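Local coordinates for p800 reaction center core protein (Heliobacterium modesticaldum, PDB 5V8K) that forms the core of a homodimeric photosynthetic reaction center, binding bacteriochlorophyll g and g' pigments and, with its partner subunit, a [4Fe-4S] cluster, at residues G461-S466 with S495-M500; F467-A472 with Y502-I507. One frame throughout, in Å; residues are numbered along the deposited sequence.

Contact 1: residues G461-S466 with S495-M500. With GB0 (Bacteriochlorophyll g'), chain C.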
ATOM      1  N   GLY A 461      12.023   0.616  20.875  1.00 35.84           N
ATOM      2  CA  GLY A 461      11.921   1.806  21.708  1.00 35.23           C
ATOM      3  C   GLY A 461      10.937   2.878  21.258  1.00 38.12           C
ATOM      4  O   GLY A 461      11.025   4.006  21.748  1.00 38.03           O
ATOM      5  N   CYS A 462      10.028   2.584  20.328  1.00 39.70           N
ATOM      6  CA  CYS A 462       8.897   3.478  20.077  1.00 41.04           C
ATOM      7  C   CYS A 462       8.043   3.685  21.325  1.00 42.89           C
ATOM      8  O   CYS A 462       7.834   2.767  22.127  1.00 40.09           O
ATOM      9  CB  CYS A 462       7.977   2.950  18.985  1.00 41.89           C
ATOM     10  SG  CYS A 462       8.645   3.062  17.386  1.00 41.67           S
ATOM     11  N   TRP A 463       7.524   4.902  21.463  1.00 38.42           N
ATOM     12  CA  TRP A 463       6.422   5.157  22.381  1.00 36.90           C
ATOM     13  C   TRP A 463       5.155   4.511  21.820  1.00 38.05           C
ATOM     14  O   TRP A 463       4.720   4.829  20.706  1.00 37.99           O
ATOM     15  CB  TRP A 463       6.236   6.662  22.573  1.00 37.38           C
ATOM     16  CG  TRP A 463       5.105   7.052  23.495  1.00 37.18           C
ATOM     17  CD1 TRP A 463       3.913   7.632  23.148  1.00 38.84           C
ATOM     18  CD2 TRP A 463       5.069   6.886  24.907  1.00 39.78           C
ATOM     19  NE1 TRP A 463       3.160   7.867  24.266  1.00 38.10           N
ATOM     20  CE2 TRP A 463       3.845   7.416  25.361  1.00 40.50           C
ATOM     21  CE3 TRP A 463       5.966   6.361  25.839  1.00 41.45           C
ATOM     22  CZ2 TRP A 463       3.489   7.412  26.682  1.00 41.67           C
ATOM     23  CZ3 TRP A 463       5.622   6.372  27.142  1.00 42.87           C
ATOM     24  CH2 TRP A 463       4.388   6.894  27.566  1.00 43.58           C
ATOM     25  N   MET A 464       4.594   3.554  22.546  1.00 36.83           N
ATOM     26  CA  MET A 464       3.451   2.828  22.028  1.00 36.15           C
ATOM     27  C   MET A 464       2.136   3.300  22.660  1.00 35.76           C
ATOM     28  O   MET A 464       1.088   2.684  22.448  1.00 33.94           O
ATOM     29  CB  MET A 464       3.699   1.329  22.210  1.00 36.10           C
ATOM     30  CG  MET A 464       4.944   0.800  21.418  1.00 32.86           C
ATOM     31  SD  MET A 464       4.814   1.006  19.617  1.00 36.25           S
ATOM     32  CE  MET A 464       3.689  -0.315  19.237  1.00 31.53           C
ATOM     33  N   GLY A 465       2.168   4.408  23.395  1.00 37.01           N
ATOM     34  CA  GLY A 465       0.944   5.031  23.854  1.00 36.91           C
ATOM     35  C   GLY A 465       0.204   5.834  22.809  1.00 40.47           C
ATOM     36  O   GLY A 465      -0.954   6.199  23.040  1.00 39.88           O
ATOM     37  N   SER A 466       0.813   6.034  21.644  1.00 38.99           N
ATOM     38  CA  SER A 466       0.368   7.000  20.654  1.00 37.84           C
ATOM     39  C   SER A 466       1.035   6.617  19.342  1.00 37.36           C
ATOM     40  O   SER A 466       2.094   5.993  19.344  1.00 35.14           O
ATOM     41  CB  SER A 466       0.726   8.437  21.093  1.00 37.68           C
ATOM     42  OG  SER A 466       0.396   9.385  20.087  1.00 42.42           O
ATOM     43  N   SER A 495      17.490  -0.698  23.877  1.00 41.77           N
ATOM     44  CA  SER A 495      16.819   0.432  23.265  1.00 40.74           C
ATOM     45  C   SER A 495      16.496   1.483  24.327  1.00 43.52           C
ATOM     46  O   SER A 495      15.950   1.132  25.381  1.00 45.04           O
ATOM     47  CB  SER A 495      15.517   0.003  22.572  1.00 38.63           C
ATOM     48  OG  SER A 495      15.732  -1.029  21.636  1.00 40.63           O
ATOM     49  N   PRO A 496      16.817   2.748  24.097  1.00 46.48           N
ATOM     50  CA  PRO A 496      16.187   3.812  24.881  1.00 47.94           C
ATOM     51  C   PRO A 496      14.709   3.919  24.548  1.00 47.84           C
ATOM     52  O   PRO A 496      14.287   3.718  23.404  1.00 42.89           O
ATOM     53  CB  PRO A 496      16.922   5.078  24.432  1.00 47.30           C
ATOM     54  CG  PRO A 496      17.753   4.697  23.315  1.00 49.42           C
ATOM     55  CD  PRO A 496      17.475   3.289  22.910  1.00 45.39           C
ATOM     56  N   LEU A 497      13.914   4.250  25.556  1.00 43.40           N
ATOM     57  CA  LEU A 497      12.517   4.576  25.296  1.00 41.93           C
ATOM     58  C   LEU A 497      12.439   5.995  24.736  1.00 41.98           C
ATOM     59  O   LEU A 497      12.703   6.960  25.447  1.00 44.75           O
ATOM     60  CB  LEU A 497      11.690   4.430  26.572  1.00 42.64           C
ATOM     61  CG  LEU A 497      10.211   4.722  26.376  1.00 43.13           C
ATOM     62  CD1 LEU A 497       9.585   3.680  25.505  1.00 41.72           C
ATOM     63  CD2 LEU A 497       9.538   4.736  27.719  1.00 42.31           C
ATOM     64  N   THR A 498      12.118   6.132  23.458  1.00 37.34           N
ATOM     65  CA  THR A 498      11.877   7.436  22.876  1.00 38.67           C
ATOM     66  C   THR A 498      10.436   7.898  23.182  1.00 37.75           C
ATOM     67  O   THR A 498       9.583   7.138  23.624  1.00 36.98           O
ATOM     68  CB  THR A 498      12.100   7.422  21.355  1.00 39.76           C
ATOM     69  OG1 THR A 498      10.996   6.774  20.707  1.00 36.65           O
ATOM     70  CG2 THR A 498      13.422   6.716  20.940  1.00 37.38           C
ATOM     71  N   ASN A 499      10.173   9.161  22.925  1.00 38.21           N
ATOM     72  CA  ASN A 499       8.834   9.714  22.990  1.00 40.95           C
ATOM     73  C   ASN A 499       8.130   9.678  21.642  1.00 39.71           C
ATOM     74  O   ASN A 499       7.143  10.399  21.455  1.00 40.99           O
ATOM     75  CB  ASN A 499       8.874  11.145  23.526  1.00 41.87           C
ATOM     76  CG  ASN A 499       9.529  12.135  22.571  1.00 47.74           C
ATOM     77  OD1 ASN A 499      10.189  11.774  21.607  1.00 46.01           O
ATOM     78  ND2 ASN A 499       9.318  13.416  22.845  1.00 52.45           N
ATOM     79  N   MET A 500       8.594   8.839  20.720  1.00 38.28           N
ATOM     80  CA  MET A 500       8.096   8.815  19.340  1.00 34.54           C
ATOM     81  C   MET A 500       7.204   7.608  19.096  1.00 38.25           C
ATOM     82  O   MET A 500       7.668   6.466  19.137  1.00 37.06           O
ATOM     83  CB  MET A 500       9.241   8.806  18.327  1.00 39.06           C
ATOM     84  CG  MET A 500      10.166  10.028  18.395  1.00 42.96           C
ATOM     85  SD  MET A 500      11.416   9.981  17.081  1.00 41.69           S
ATOM     86  CE  MET A 500      12.430   8.624  17.627  1.00 41.31           C
TER
HETATM   87  C1  GB0 C1001       1.359  -3.279   7.495  1.00 37.76           C
HETATM   88  C2  GB0 C1001       1.718  -2.824   8.878  1.00 35.40           C
HETATM   89  C3  GB0 C1001       1.852  -1.540   9.098  1.00 35.93           C
HETATM   90  C4  GB0 C1001       1.653  -0.533   8.021  1.00 26.34           C
HETATM   91  C5  GB0 C1001       2.216  -1.120  10.462  1.00 36.09           C
HETATM   92  C6  GB0 C1001       1.214  -0.124  10.979  1.00 28.93           C
HETATM   93  NB  GB0 C1001       5.084   3.946   2.181  1.00 27.87           N
HETATM   94  ND  GB0 C1001       7.660   2.869   4.987  1.00 33.43           N
HETATM   95  C10 GB0 C1001       1.742   0.082  14.795  1.00 32.65           C
HETATM   96  C11 GB0 C1001       0.588   0.130  15.775  1.00 39.17           C
HETATM   97  C12 GB0 C1001       0.989   0.949  16.981  1.00 37.76           C
HETATM   98  C13 GB0 C1001       0.339   0.790  18.142  1.00 39.13           C
HETATM   99  C14 GB0 C1001      -0.750  -0.216  18.281  1.00 38.24           C
HETATM  100  C15 GB0 C1001       0.647   1.624  19.355  1.00 31.76           C
HETATM  101  C1A GB0 C1001       5.774   0.463   4.448  1.00 35.92           C
HETATM  102  C1B GB0 C1001       4.341   3.142   1.424  1.00 30.33           C
HETATM  103  C1C GB0 C1001       6.939   6.229   3.120  1.00 30.64           C
HETATM  104  C1D GB0 C1001       8.701   3.349   5.609  1.00 26.56           C
HETATM  105  C2A GB0 C1001       5.222  -0.864   3.975  1.00 35.19           C
HETATM  106  C2B GB0 C1001       3.796   3.904   0.408  1.00 32.07           C
HETATM  107  C2C GB0 C1001       7.524   7.573   3.370  1.00 31.01           C
HETATM  108  C2D GB0 C1001       9.514   2.553   6.710  1.00 30.08           C
HETATM  109  C3A GB0 C1001       4.851  -0.531   2.547  1.00 27.29           C
HETATM  110  C3B GB0 C1001       4.224   5.205   0.544  1.00 29.83           C
HETATM  111  C3C GB0 C1001       8.452   6.928   4.324  1.00 32.89           C
HETATM  112  C3D GB0 C1001       8.640   1.485   6.532  1.00 29.11           C
HETATM  113  C4A GB0 C1001       4.922   0.965   2.647  1.00 30.58           C
HETATM  114  C4B GB0 C1001       5.078   5.198   1.647  1.00 31.10           C
HETATM  115  C4C GB0 C1001       8.342   5.556   4.467  1.00 29.42           C
HETATM  116  C4D GB0 C1001       7.597   1.621   5.563  1.00 30.46           C
HETATM  117  C7  GB0 C1001       1.654   0.288  12.355  1.00 34.39           C
HETATM  118  C8  GB0 C1001       1.259  -0.378  13.443  1.00 38.23           C
HETATM  119  C9  GB0 C1001       0.407  -1.600  13.310  1.00 34.18           C
HETATM  120  CAA GB0 C1001       4.019  -1.334   4.781  1.00 34.91           C
HETATM  121  CAB GB0 C1001       3.757   6.259  -0.397  1.00 32.80           C
HETATM  122  CAC GB0 C1001       9.481   7.623   5.124  1.00 32.79           C
HETATM  123  CAD GB0 C1001       8.513   0.153   7.133  1.00 28.67           C
HETATM  124  CBA GB0 C1001       3.600  -2.744   4.376  1.00 35.75           C
HETATM  125  CBB GB0 C1001       4.276   7.424  -0.597  1.00 36.14           C
HETATM  126  CBC GB0 C1001       9.712   9.114   5.046  1.00 33.48           C
HETATM  127  CBD GB0 C1001       7.347  -0.531   6.480  1.00 32.64           C
HETATM  128  CED GB0 C1001       5.683  -2.573   9.154  1.00 34.48           C
HETATM  129  CGA GB0 C1001       2.458  -3.235   5.234  1.00 42.01           C
HETATM  130  CGD GB0 C1001       6.383  -0.839   7.563  1.00 35.76           C
HETATM  131  CHA GB0 C1001       6.863   0.430   5.453  1.00 28.92           C
HETATM  132  CHB GB0 C1001       4.232   1.706   1.727  1.00 30.21           C
HETATM  133  CHC GB0 C1001       5.845   6.364   2.135  1.00 28.83           C
HETATM  134  CHD GB0 C1001       9.147   4.725   5.360  1.00 25.02           C
HETATM  135  CMA GB0 C1001       5.841  -1.017   1.462  1.00 27.21           C
HETATM  136  CMB GB0 C1001       2.820   3.471  -0.624  1.00 31.51           C
HETATM  137  CMC GB0 C1001       8.186   8.097   2.090  1.00 33.99           C
HETATM  138  CMD GB0 C1001      10.681   2.842   7.553  1.00 29.63           C
HETATM  139  NA  GB0 C1001       5.765   1.452   3.551  1.00 39.31           N
HETATM  140  NC  GB0 C1001       7.344   5.108   3.691  1.00 33.04           N
HETATM  141  O1A GB0 C1001       1.380  -3.569   4.760  1.00 32.56           O
HETATM  142  O1D GB0 C1001       5.633  -0.027   8.090  1.00 35.05           O
HETATM  143  O2A GB0 C1001       2.509  -3.035   6.671  1.00 42.32           O
HETATM  144  O2D GB0 C1001       6.397  -2.187   8.008  1.00 36.17           O
HETATM  145  OBD GB0 C1001       9.193  -0.520   7.976  1.00 31.69           O
HETATM  146 MG   GB0 C1001       6.554   3.264   3.398  1.00 34.51          MG
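Gly461 and Thr498 carry the polar core of this contact, in which the Schellman motif that ends helix 449-459 meets the loop leading into helix 502-513. Two donors of one residue grip the carbonyl O of Gly461: Thr498 N at 2.9 Å, in the carbonyl plane, and Thr498 OG1 at 3.0 Å, tilted 30° from it. The hydroxyl can do this because chi1 (75°) sets OG1 between the backbone N and the carbonyl carbon, and it also accepts from Met500 N at 3.2 Å, closing an ST turn. Thr498 thus ties the end of helix 449-459 to the loop 495-500. Glycine suits position 461 twice over: its phi is positive, as the C-prime residue of the motif requires, and a side chain there would run into Pro496 O, which already lies 3.5 Å from Gly461 CA.

Two residues on, Trp463 N donates to Met500 O at 2.8 Å, the donor standing above the carbonyl plane. The indole, with CG anti to the backbone N, brings the edge at CZ3 to 4.3 Å from Leu497 CD2, while Gly465 N lies over one ring face, toward its rim. Its NE1 bonds to Tyr358 OH, and the two large apolar side chains pack against helix 475-488, Trp463 on Ala481 and Leu497 on Leu482 and Phe485.

Further out, Ser495 packs CB against Gly461 N and bonds through OG to Lys261 and to Ile459 O, near the calcium ligand Asp460. Met464, also in this loop and bent at chi2 and chi3, turns its terminal methyl to the end of the bacteriochlorophyll g' tail: Met464 CE lies 3.6 Å from C15, itself a methyl.

Contact 2: residues F467-A472 with Y502-I507. With GB0 (Bacteriochlorophyll g'), chain C.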
ATOM      1  N   PHE A 467       0.418   7.002  18.213  1.00 35.60           N
ATOM      2  CA  PHE A 467       1.048   6.757  16.927  1.00 36.33           C
ATOM      3  C   PHE A 467       2.057   7.858  16.568  1.00 38.46           C
ATOM      4  O   PHE A 467       2.895   7.649  15.675  1.00 40.52           O
ATOM      5  CB  PHE A 467      -0.001   6.627  15.786  1.00 33.12           C
ATOM      6  CG  PHE A 467      -1.028   5.555  15.991  1.00 35.43           C
ATOM      7  CD1 PHE A 467      -0.682   4.338  16.538  1.00 35.06           C
ATOM      8  CD2 PHE A 467      -2.357   5.786  15.650  1.00 32.95           C
ATOM      9  CE1 PHE A 467      -1.624   3.358  16.725  1.00 35.26           C
ATOM     10  CE2 PHE A 467      -3.309   4.812  15.829  1.00 36.65           C
ATOM     11  CZ  PHE A 467      -2.943   3.589  16.378  1.00 36.42           C
ATOM     12  N   VAL A 468       1.994   9.018  17.216  1.00 35.42           N
ATOM     13  CA  VAL A 468       2.933  10.113  16.984  1.00 33.70           C
ATOM     14  C   VAL A 468       3.712  10.404  18.253  1.00 38.02           C
ATOM     15  O   VAL A 468       3.479   9.768  19.287  1.00 40.05           O
ATOM     16  CB  VAL A 468       2.220  11.379  16.484  1.00 38.21           C
ATOM     17  CG1 VAL A 468       1.552  11.096  15.163  1.00 31.32           C
ATOM     18  CG2 VAL A 468       1.203  11.837  17.467  1.00 34.38           C
ATOM     19  N   ALA A 469       4.650  11.353  18.175  1.00 37.31           N
ATOM     20  CA  ALA A 469       5.430  11.763  19.337  1.00 40.01           C
ATOM     21  C   ALA A 469       4.560  12.444  20.378  1.00 43.41           C
ATOM     22  O   ALA A 469       3.632  13.186  20.050  1.00 37.57           O
ATOM     23  CB  ALA A 469       6.572  12.719  18.948  1.00 35.95           C
ATOM     24  N   VAL A 470       4.882  12.165  21.646  1.00 42.44           N
ATOM     25  CA  VAL A 470       4.214  12.765  22.787  1.00 41.22           C
ATOM     26  C   VAL A 470       4.350  14.277  22.738  1.00 44.42           C
ATOM     27  O   VAL A 470       5.459  14.812  22.624  1.00 46.93           O
ATOM     28  CB  VAL A 470       4.823  12.222  24.085  1.00 44.99           C
ATOM     29  CG1 VAL A 470       4.184  12.872  25.275  1.00 44.40           C
ATOM     30  CG2 VAL A 470       4.675  10.716  24.182  1.00 40.95           C
ATOM     31  N   ALA A 471       3.230  14.982  22.908  1.00 43.67           N
ATOM     32  CA  ALA A 471       3.249  16.439  22.890  1.00 45.51           C
ATOM     33  C   ALA A 471       3.587  17.000  24.270  1.00 45.20           C
ATOM     34  O   ALA A 471       3.492  16.321  25.289  1.00 44.13           O
ATOM     35  CB  ALA A 471       1.905  16.974  22.404  1.00 43.58           C
ATOM     36  N   ALA A 472       3.977  18.270  24.286  1.00 47.06           N
ATOM     37  CA  ALA A 472       4.473  18.880  25.517  1.00 49.91           C
ATOM     38  C   ALA A 472       3.510  18.800  26.688  1.00 50.13           C
ATOM     39  O   ALA A 472       3.973  18.516  27.805  1.00 51.70           O
ATOM     40  CB  ALA A 472       4.840  20.341  25.260  1.00 51.16           C
ATOM     41  N   TYR A 502       5.081   5.400  16.302  1.00 32.73           N
ATOM     42  CA  TYR A 502       5.723   4.753  15.158  1.00 34.91           C
ATOM     43  C   TYR A 502       5.826   5.681  13.946  1.00 33.67           C
ATOM     44  O   TYR A 502       6.786   5.599  13.164  1.00 33.57           O
ATOM     45  CB  TYR A 502       4.972   3.475  14.790  1.00 33.28           C
ATOM     46  CG  TYR A 502       3.777   3.642  13.885  1.00 34.20           C
ATOM     47  CD1 TYR A 502       3.912   3.581  12.520  1.00 31.62           C
ATOM     48  CD2 TYR A 502       2.494   3.825  14.411  1.00 34.59           C
ATOM     49  CE1 TYR A 502       2.832   3.728  11.688  1.00 31.22           C
ATOM     50  CE2 TYR A 502       1.395   3.970  13.575  1.00 35.05           C
ATOM     51  CZ  TYR A 502       1.573   3.920  12.219  1.00 36.13           C
ATOM     52  OH  TYR A 502       0.478   4.054  11.383  1.00 36.55           O
ATOM     53  N   PHE A 503       4.832   6.534  13.745  1.00 32.82           N
ATOM     54  CA  PHE A 503       4.843   7.436  12.595  1.00 33.82           C
ATOM     55  C   PHE A 503       5.975   8.468  12.716  1.00 36.44           C
ATOM     56  O   PHE A 503       6.704   8.724  11.751  1.00 37.86           O
ATOM     57  CB  PHE A 503       3.455   8.063  12.473  1.00 31.97           C
ATOM     58  CG  PHE A 503       3.258   8.995  11.316  1.00 35.68           C
ATOM     59  CD1 PHE A 503       3.633  10.313  11.421  1.00 35.23           C
ATOM     60  CD2 PHE A 503       2.573   8.585  10.168  1.00 36.50           C
ATOM     61  CE1 PHE A 503       3.434  11.185  10.386  1.00 37.57           C
ATOM     62  CE2 PHE A 503       2.354   9.491   9.096  1.00 38.06           C
ATOM     63  CZ  PHE A 503       2.792  10.780   9.218  1.00 36.55           C
ATOM     64  N   SER A 504       6.158   9.038  13.909  1.00 34.70           N
ATOM     65  CA  SER A 504       7.240   9.978  14.146  1.00 34.91           C
ATOM     66  C   SER A 504       8.588   9.262  14.109  1.00 33.82           C
ATOM     67  O   SER A 504       9.573   9.804  13.613  1.00 34.08           O
ATOM     68  CB  SER A 504       7.029  10.665  15.492  1.00 34.62           C
ATOM     69  OG  SER A 504       5.838  11.431  15.497  1.00 37.84           O
ATOM     70  N   TYR A 505       8.623   8.035  14.627  1.00 34.19           N
ATOM     71  CA  TYR A 505       9.836   7.235  14.627  1.00 33.76           C
ATOM     72  C   TYR A 505      10.249   6.888  13.202  1.00 33.59           C
ATOM     73  O   TYR A 505      11.446   6.864  12.880  1.00 34.25           O
ATOM     74  CB  TYR A 505       9.621   5.990  15.503  1.00 34.64           C
ATOM     75  CG  TYR A 505      10.412   4.726  15.214  1.00 37.75           C
ATOM     76  CD1 TYR A 505       9.973   3.837  14.260  1.00 33.65           C
ATOM     77  CD2 TYR A 505      11.514   4.368  15.968  1.00 38.16           C
ATOM     78  CE1 TYR A 505      10.630   2.650  14.011  1.00 36.66           C
ATOM     79  CE2 TYR A 505      12.189   3.207  15.732  1.00 34.68           C
ATOM     80  CZ  TYR A 505      11.751   2.331  14.746  1.00 36.59           C
ATOM     81  OH  TYR A 505      12.411   1.134  14.471  1.00 44.62           O
ATOM     82  N   ILE A 506       9.274   6.662  12.326  1.00 35.00           N
ATOM     83  CA  ILE A 506       9.597   6.411  10.921  1.00 34.07           C
ATOM     84  C   ILE A 506      10.297   7.621  10.323  1.00 34.85           C
ATOM     85  O   ILE A 506      11.289   7.473   9.617  1.00 34.32           O
ATOM     86  CB  ILE A 506       8.342   6.006  10.114  1.00 32.99           C
ATOM     87  CG1 ILE A 506       8.099   4.506  10.254  1.00 34.05           C
ATOM     88  CG2 ILE A 506       8.507   6.317   8.627  1.00 31.14           C
ATOM     89  CD1 ILE A 506       6.813   4.022   9.735  1.00 31.02           C
ATOM     90  N   ILE A 507       9.823   8.830  10.631  1.00 32.11           N
ATOM     91  CA  ILE A 507      10.460  10.035  10.094  1.00 35.24           C
ATOM     92  C   ILE A 507      11.917  10.119  10.555  1.00 38.36           C
ATOM     93  O   ILE A 507      12.818  10.454   9.768  1.00 35.89           O
ATOM     94  CB  ILE A 507       9.691  11.308  10.501  1.00 34.54           C
ATOM     95  CG1 ILE A 507       8.338  11.358   9.790  1.00 33.55           C
ATOM     96  CG2 ILE A 507      10.518  12.589  10.141  1.00 36.14           C
ATOM     97  CD1 ILE A 507       7.441  12.537  10.294  1.00 34.93           C
TER
HETATM   98  C1  GB0 C1001       1.359  -3.279   7.495  1.00 37.76           C
HETATM   99  C2  GB0 C1001       1.718  -2.824   8.878  1.00 35.40           C
HETATM  100  C3  GB0 C1001       1.852  -1.540   9.098  1.00 35.93           C
HETATM  101  C4  GB0 C1001       1.653  -0.533   8.021  1.00 26.34           C
HETATM  102  C5  GB0 C1001       2.216  -1.120  10.462  1.00 36.09           C
HETATM  103  C6  GB0 C1001       1.214  -0.124  10.979  1.00 28.93           C
HETATM  104  NB  GB0 C1001       5.084   3.946   2.181  1.00 27.87           N
HETATM  105  ND  GB0 C1001       7.660   2.869   4.987  1.00 33.43           N
HETATM  106  C10 GB0 C1001       1.742   0.082  14.795  1.00 32.65           C
HETATM  107  C11 GB0 C1001       0.588   0.130  15.775  1.00 39.17           C
HETATM  108  C12 GB0 C1001       0.989   0.949  16.981  1.00 37.76           C
HETATM  109  C13 GB0 C1001       0.339   0.790  18.142  1.00 39.13           C
HETATM  110  C14 GB0 C1001      -0.750  -0.216  18.281  1.00 38.24           C
HETATM  111  C15 GB0 C1001       0.647   1.624  19.355  1.00 31.76           C
HETATM  112  C1A GB0 C1001       5.774   0.463   4.448  1.00 35.92           C
HETATM  113  C1B GB0 C1001       4.341   3.142   1.424  1.00 30.33           C
HETATM  114  C1C GB0 C1001       6.939   6.229   3.120  1.00 30.64           C
HETATM  115  C1D GB0 C1001       8.701   3.349   5.609  1.00 26.56           C
HETATM  116  C2A GB0 C1001       5.222  -0.864   3.975  1.00 35.19           C
HETATM  117  C2B GB0 C1001       3.796   3.904   0.408  1.00 32.07           C
HETATM  118  C2C GB0 C1001       7.524   7.573   3.370  1.00 31.01           C
HETATM  119  C2D GB0 C1001       9.514   2.553   6.710  1.00 30.08           C
HETATM  120  C3A GB0 C1001       4.851  -0.531   2.547  1.00 27.29           C
HETATM  121  C3B GB0 C1001       4.224   5.205   0.544  1.00 29.83           C
HETATM  122  C3C GB0 C1001       8.452   6.928   4.324  1.00 32.89           C
HETATM  123  C3D GB0 C1001       8.640   1.485   6.532  1.00 29.11           C
HETATM  124  C4A GB0 C1001       4.922   0.965   2.647  1.00 30.58           C
HETATM  125  C4B GB0 C1001       5.078   5.198   1.647  1.00 31.10           C
HETATM  126  C4C GB0 C1001       8.342   5.556   4.467  1.00 29.42           C
HETATM  127  C4D GB0 C1001       7.597   1.621   5.563  1.00 30.46           C
HETATM  128  C7  GB0 C1001       1.654   0.288  12.355  1.00 34.39           C
HETATM  129  C8  GB0 C1001       1.259  -0.378  13.443  1.00 38.23           C
HETATM  130  C9  GB0 C1001       0.407  -1.600  13.310  1.00 34.18           C
HETATM  131  CAA GB0 C1001       4.019  -1.334   4.781  1.00 34.91           C
HETATM  132  CAB GB0 C1001       3.757   6.259  -0.397  1.00 32.80           C
HETATM  133  CAC GB0 C1001       9.481   7.623   5.124  1.00 32.79           C
HETATM  134  CAD GB0 C1001       8.513   0.153   7.133  1.00 28.67           C
HETATM  135  CBA GB0 C1001       3.600  -2.744   4.376  1.00 35.75           C
HETATM  136  CBB GB0 C1001       4.276   7.424  -0.597  1.00 36.14           C
HETATM  137  CBC GB0 C1001       9.712   9.114   5.046  1.00 33.48           C
HETATM  138  CBD GB0 C1001       7.347  -0.531   6.480  1.00 32.64           C
HETATM  139  CED GB0 C1001       5.683  -2.573   9.154  1.00 34.48           C
HETATM  140  CGA GB0 C1001       2.458  -3.235   5.234  1.00 42.01           C
HETATM  141  CGD GB0 C1001       6.383  -0.839   7.563  1.00 35.76           C
HETATM  142  CHA GB0 C1001       6.863   0.430   5.453  1.00 28.92           C
HETATM  143  CHB GB0 C1001       4.232   1.706   1.727  1.00 30.21           C
HETATM  144  CHC GB0 C1001       5.845   6.364   2.135  1.00 28.83           C
HETATM  145  CHD GB0 C1001       9.147   4.725   5.360  1.00 25.02           C
HETATM  146  CMA GB0 C1001       5.841  -1.017   1.462  1.00 27.21           C
HETATM  147  CMB GB0 C1001       2.820   3.471  -0.624  1.00 31.51           C
HETATM  148  CMC GB0 C1001       8.186   8.097   2.090  1.00 33.99           C
HETATM  149  CMD GB0 C1001      10.681   2.842   7.553  1.00 29.63           C
HETATM  150  NA  GB0 C1001       5.765   1.452   3.551  1.00 39.31           N
HETATM  151  NC  GB0 C1001       7.344   5.108   3.691  1.00 33.04           N
HETATM  152  O1A GB0 C1001       1.380  -3.569   4.760  1.00 32.56           O
HETATM  153  O1D GB0 C1001       5.633  -0.027   8.090  1.00 35.05           O
HETATM  154  O2A GB0 C1001       2.509  -3.035   6.671  1.00 42.32           O
HETATM  155  O2D GB0 C1001       6.397  -2.187   8.008  1.00 36.17           O
HETATM  156  OBD GB0 C1001       9.193  -0.520   7.976  1.00 31.69           O
HETATM  157 MG   GB0 C1001       6.554   3.264   3.398  1.00 34.51          MG
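Phe467 and Tyr502 lie side by side, pointing the same way, where a loop packs on the N-terminal turn of helix 502-513 in the bacteriochlorophyll g' pocket. Chi1 of Tyr502 (85°) places CG between the backbone N and the carbonyl carbon, and the phenol ring presents its CE2 edge to Phe467, 3.6 Å from CD1. The planes stand at 72° in an oblique pairing. The ring of Phe467 holds its CE1 edge 3.5 Å from C13 of the pigment tail.

The same tail passes over a face of the tyrosine, C7 standing 3.6 Å above the plane and offset toward the rim. Flat, apolar rings suit this long hydrocarbon, since they offer it both face and edge. Tyrosine adds a polar end: its OH bonds to a bacteriochlorophyll g. Ile506, one turn further along the helix, brings CG2, the methyl of its beta-branch, to 3.7 Å from CHD of the macrocycle.

Two hydrogen bonds join loop and helix, one between backbones and one to a side chain. Phe467 O receives Phe503 N at 3.0 Å, nearly along the C=O axis, so the loop supplies an acceptor to an amide of the helix's first turn. The ring of Phe503 meets Val468 CG1 obliquely, while beyond it lie Thr510 of the second subunit and another bacteriochlorophyll g'. Val468, compact and beta-branched, also packs on Phe514 of that subunit.

Serine is short enough to bond close to the helix: chi1 of -63° sets OG anti to the carbonyl carbon, and Ser504 OG accepts from Ala469 N at 2.9 Å.

How the contacts relate
Contacts 1 and 2 follow one another along the same two runs of chain, loop 461-472 and the run from 495 into helix 502-513, with helix 475-488 in the connection between them. Contact 1 joins loop to loop, and its polar grip is mostly backbone and hydroxyl, with solvent-exposed Pro496 at one margin. Contact 2 joins loop to helix, is more deeply buried, and depends more on aromatic rings and the pigment tail; it also reaches the second subunit. Both touch the same bacteriochlorophyll g'. They meet directly as well: Asn499 O lies 2.9 Å from Val470 N, a probable hydrogen bond, and Cys462 SG packs on the ring of Tyr505.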